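Local coordinates for protein P47 (Clostridium botulinum, PDB 6EKT) that is a TULIP-family protein encoded in a botulinum neurotoxin gene cluster and may belong to a progenitor complex that protects the toxin in the gut, at residues Y92-R96 with Y157-L161. Sequence-based numbering, arbitrary orientation.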
ATOM      1  N   TYR A  92      31.193  31.354   0.375  1.00 42.98           N
ATOM      2  CA  TYR A  92      32.492  31.377  -0.284  1.00 43.16           C
ATOM      3  C   TYR A  92      33.289  30.117   0.054  1.00 41.62           C
ATOM      4  O   TYR A  92      32.971  29.392   1.003  1.00 40.96           O
ATOM      5  CB  TYR A  92      33.280  32.637   0.158  1.00 44.80           C
ATOM      6  CG  TYR A  92      33.764  32.575   1.591  1.00 45.83           C
ATOM      7  CD1 TYR A  92      32.930  32.953   2.648  1.00 47.26           C
ATOM      8  CD2 TYR A  92      35.059  32.114   1.892  1.00 46.33           C
ATOM      9  CE1 TYR A  92      33.360  32.877   3.967  1.00 48.91           C
ATOM     10  CE2 TYR A  92      35.505  32.037   3.208  1.00 47.80           C
ATOM     11  CZ  TYR A  92      34.648  32.415   4.236  1.00 49.30           C
ATOM     12  OH  TYR A  92      35.075  32.339   5.537  1.00 51.83           O
ATOM     13  N   PHE A  93      34.336  29.867  -0.720  1.00 41.62           N
ATOM     14  CA  PHE A  93      35.411  29.011  -0.241  1.00 40.91           C
ATOM     15  C   PHE A  93      36.769  29.654  -0.509  1.00 41.56           C
ATOM     16  O   PHE A  93      36.895  30.492  -1.406  1.00 41.10           O
ATOM     17  CB  PHE A  93      35.305  27.572  -0.763  1.00 38.56           C
ATOM     18  CG  PHE A  93      35.639  27.404  -2.219  1.00 38.02           C
ATOM     19  CD1 PHE A  93      34.657  27.557  -3.201  1.00 38.00           C
ATOM     20  CD2 PHE A  93      36.931  27.035  -2.616  1.00 37.47           C
ATOM     21  CE1 PHE A  93      34.960  27.371  -4.551  1.00 37.56           C
ATOM     22  CE2 PHE A  93      37.238  26.847  -3.964  1.00 36.99           C
ATOM     23  CZ  PHE A  93      36.251  27.013  -4.930  1.00 36.95           C
ATOM     24  N   LYS A  94      37.733  29.273   0.307  1.00 42.70           N
ATOM     25  CA  LYS A  94      39.084  29.789   0.256  1.00 44.82           C
ATOM     26  C   LYS A  94      40.091  28.679   0.265  1.00 44.40           C
ATOM     27  O   LYS A  94      40.033  27.817   1.099  1.00 43.91           O
ATOM     28  CB  LYS A  94      39.321  30.664   1.481  1.00 47.28           C
ATOM     29  CG  LYS A  94      40.574  31.524   1.440  1.00 49.54           C
ATOM     30  CD  LYS A  94      40.487  32.670   2.442  1.00 51.41           C
ATOM     31  CE  LYS A  94      41.788  33.462   2.498  1.00 53.52           C
ATOM     32  NZ  LYS A  94      41.870  34.354   3.695  1.00 54.94           N
ATOM     33  N   VAL A  95      41.042  28.738  -0.656  1.00 45.23           N
ATOM     34  CA  VAL A  95      42.065  27.733  -0.753  1.00 46.92           C
ATOM     35  C   VAL A  95      43.511  28.243  -0.668  1.00 50.72           C
ATOM     36  O   VAL A  95      44.063  28.281   0.393  1.00 52.89           O
ATOM     37  CB  VAL A  95      41.869  26.801  -1.999  1.00 45.37           C
ATOM     38  CG1 VAL A  95      42.882  25.674  -2.020  1.00 44.29           C
ATOM     39  CG2 VAL A  95      40.514  26.136  -1.948  1.00 43.98           C
ATOM     40  N   ARG A  96      44.113  28.644  -1.774  1.00 54.92           N
ATOM     41  CA  ARG A  96      45.544  28.989  -1.748  1.00 59.06           C
ATOM     42  C   ARG A  96      45.715  30.493  -1.738  1.00 61.72           C
ATOM     43  O   ARG A  96      46.376  31.089  -2.572  1.00 64.22           O
ATOM     44  CB  ARG A  96      46.270  28.292  -2.915  1.00 61.14           C
ATOM     45  CG  ARG A  96      46.531  26.799  -2.690  1.00 62.15           C
ATOM     46  CD  ARG A  96      46.366  25.941  -3.941  1.00 63.21           C
ATOM     47  NE  ARG A  96      46.902  26.643  -5.087  1.00 66.08           N
ATOM     48  CZ  ARG A  96      47.379  26.090  -6.193  1.00 66.45           C
ATOM     49  NH1 ARG A  96      47.375  24.782  -6.349  1.00 63.82           N
ATOM     50  NH2 ARG A  96      47.848  26.886  -7.163  1.00 65.22           N
ATOM     51  N   TYR A 157      38.291  21.984  -6.218  1.00 30.18           N
ATOM     52  CA  TYR A 157      38.336  22.321  -4.787  1.00 31.32           C
ATOM     53  C   TYR A 157      36.965  22.464  -4.131  1.00 31.23           C
ATOM     54  O   TYR A 157      36.776  22.058  -2.964  1.00 30.62           O
ATOM     55  CB  TYR A 157      39.227  23.543  -4.515  1.00 32.79           C
ATOM     56  CG  TYR A 157      40.688  23.202  -4.666  1.00 33.52           C
ATOM     57  CD1 TYR A 157      41.338  22.371  -3.729  1.00 33.86           C
ATOM     58  CD2 TYR A 157      41.427  23.673  -5.755  1.00 33.88           C
ATOM     59  CE1 TYR A 157      42.689  22.035  -3.874  1.00 33.79           C
ATOM     60  CE2 TYR A 157      42.771  23.346  -5.901  1.00 34.43           C
ATOM     61  CZ  TYR A 157      43.398  22.534  -4.961  1.00 34.18           C
ATOM     62  OH  TYR A 157      44.739  22.218  -5.138  1.00 35.23           O
ATOM     63  N   PHE A 158      36.019  23.019  -4.885  1.00 30.41           N
ATOM     64  CA  PHE A 158      34.655  23.157  -4.408  1.00 31.06           C
ATOM     65  C   PHE A 158      34.043  21.783  -4.080  1.00 29.84           C
ATOM     66  O   PHE A 158      33.440  21.607  -3.011  1.00 30.35           O
ATOM     67  CB  PHE A 158      33.776  23.930  -5.410  1.00 31.56           C
ATOM     68  CG  PHE A 158      32.314  23.981  -5.020  1.00 32.25           C
ATOM     69  CD1 PHE A 158      31.884  24.763  -3.938  1.00 33.42           C
ATOM     70  CD2 PHE A 158      31.363  23.250  -5.737  1.00 32.04           C
ATOM     71  CE1 PHE A 158      30.540  24.802  -3.574  1.00 33.79           C
ATOM     72  CE2 PHE A 158      30.013  23.299  -5.383  1.00 32.61           C
ATOM     73  CZ  PHE A 158      29.600  24.070  -4.302  1.00 33.21           C
ATOM     74  N   ASN A 159      34.214  20.826  -4.988  1.00 29.01           N
ATOM     75  CA  ASN A 159      33.678  19.471  -4.799  1.00 28.54           C
ATOM     76  C   ASN A 159      34.179  18.829  -3.534  1.00 29.38           C
ATOM     77  O   ASN A 159      33.393  18.232  -2.788  1.00 29.43           O
ATOM     78  CB  ASN A 159      34.006  18.578  -5.995  1.00 27.54           C
ATOM     79  CG  ASN A 159      33.227  18.978  -7.226  1.00 27.86           C
ATOM     80  OD1 ASN A 159      32.255  19.753  -7.138  1.00 27.91           O
ATOM     81  ND2 ASN A 159      33.664  18.487  -8.393  1.00 27.33           N
ATOM     82  N   LYS A 160      35.485  18.947  -3.304  1.00 29.23           N
ATOM     83  CA  LYS A 160      36.100  18.416  -2.100  1.00 30.36           C
ATOM     84  C   LYS A 160      35.543  19.093  -0.848  1.00 30.71           C
ATOM     85  O   LYS A 160      35.152  18.403   0.092  1.00 30.68           O
ATOM     86  CB  LYS A 160      37.623  18.542  -2.176  1.00 31.30           C
ATOM     87  CG  LYS A 160      38.358  17.904  -1.011  1.00 33.05           C
ATOM     88  CD  LYS A 160      38.821  18.962  -0.008  1.00 34.45           C
ATOM     89  CE  LYS A 160      39.761  18.372   1.032  1.00 35.41           C
ATOM     90  NZ  LYS A 160      39.731  19.198   2.279  1.00 36.16           N
ATOM     91  N   LEU A 161      35.502  20.425  -0.852  1.00 30.72           N
ATOM     92  CA  LEU A 161      35.073  21.182   0.331  1.00 32.44           C
ATOM     93  C   LEU A 161      33.569  21.084   0.595  1.00 32.73           C
ATOM     94  O   LEU A 161      33.149  21.176   1.751  1.00 33.92           O
ATOM     95  CB  LEU A 161      35.517  22.647   0.251  1.00 33.47           C
ATOM     96  CG  LEU A 161      37.028  22.876   0.399  1.00 33.75           C
ATOM     97  CD1 LEU A 161      37.407  24.287  -0.025  1.00 34.71           C
ATOM     98  CD2 LEU A 161      37.443  22.631   1.849  1.00 35.11           C
TER
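The ring of Phe93 presses one face against the backbone of Phe158, whose CA stands 4.2 Å above the ring plane, displaced from the ring centre. Three helix side chains crowd the same ring. The closest approach is that of Phe93 CE1 to Phe158 CB, at 3.7 Å. On the other side of the ring Phe93 CE2 meets Tyr157 CB, and Phe93 CD2 touches Leu161 CD1 at 3.8 Å. The Phe158 ring offers its edge to Phe93, Phe158 CD1 lying 4.0 Å from Phe93 CD1. Beside this group, Val95 works with both methyls. CG1, anti to its own backbone N (chi1 -175°), sits over the centre of the Tyr157 ring in a CH-pi contact, 4.0 Å from the centroid and 12° off the normal. CG2 lies in the plane of the Phe93 ring at its edge and also reaches Tyr157 CB. At the exposed margin the bent Arg96 chain brings NH1 to within 3.9 Å of Tyr157 OH, a loose approach. Behind these residues, backbone hydrogen bonds hold strand 91-94 between strands 62-68 and 99-101, and the axis of helical segment 157-161 crosses that of 92-94 at 103°. Leu102 packs against both phenylalanines, Pro107 and Leu150 against Phe158, and Ile64 against Leu161. The contact thus seats the helix on the small four-stranded antiparallel sheet, far from the centre of this elongated chain. Its chemistry is almost wholly apolar: Phe93, Phe158 and Leu161 are buried, so cohesion here should come mainly from dispersion and exclusion of water, with the Arg96 guanidinium and the Tyr157 hydroxyl meeting loosely at its edge.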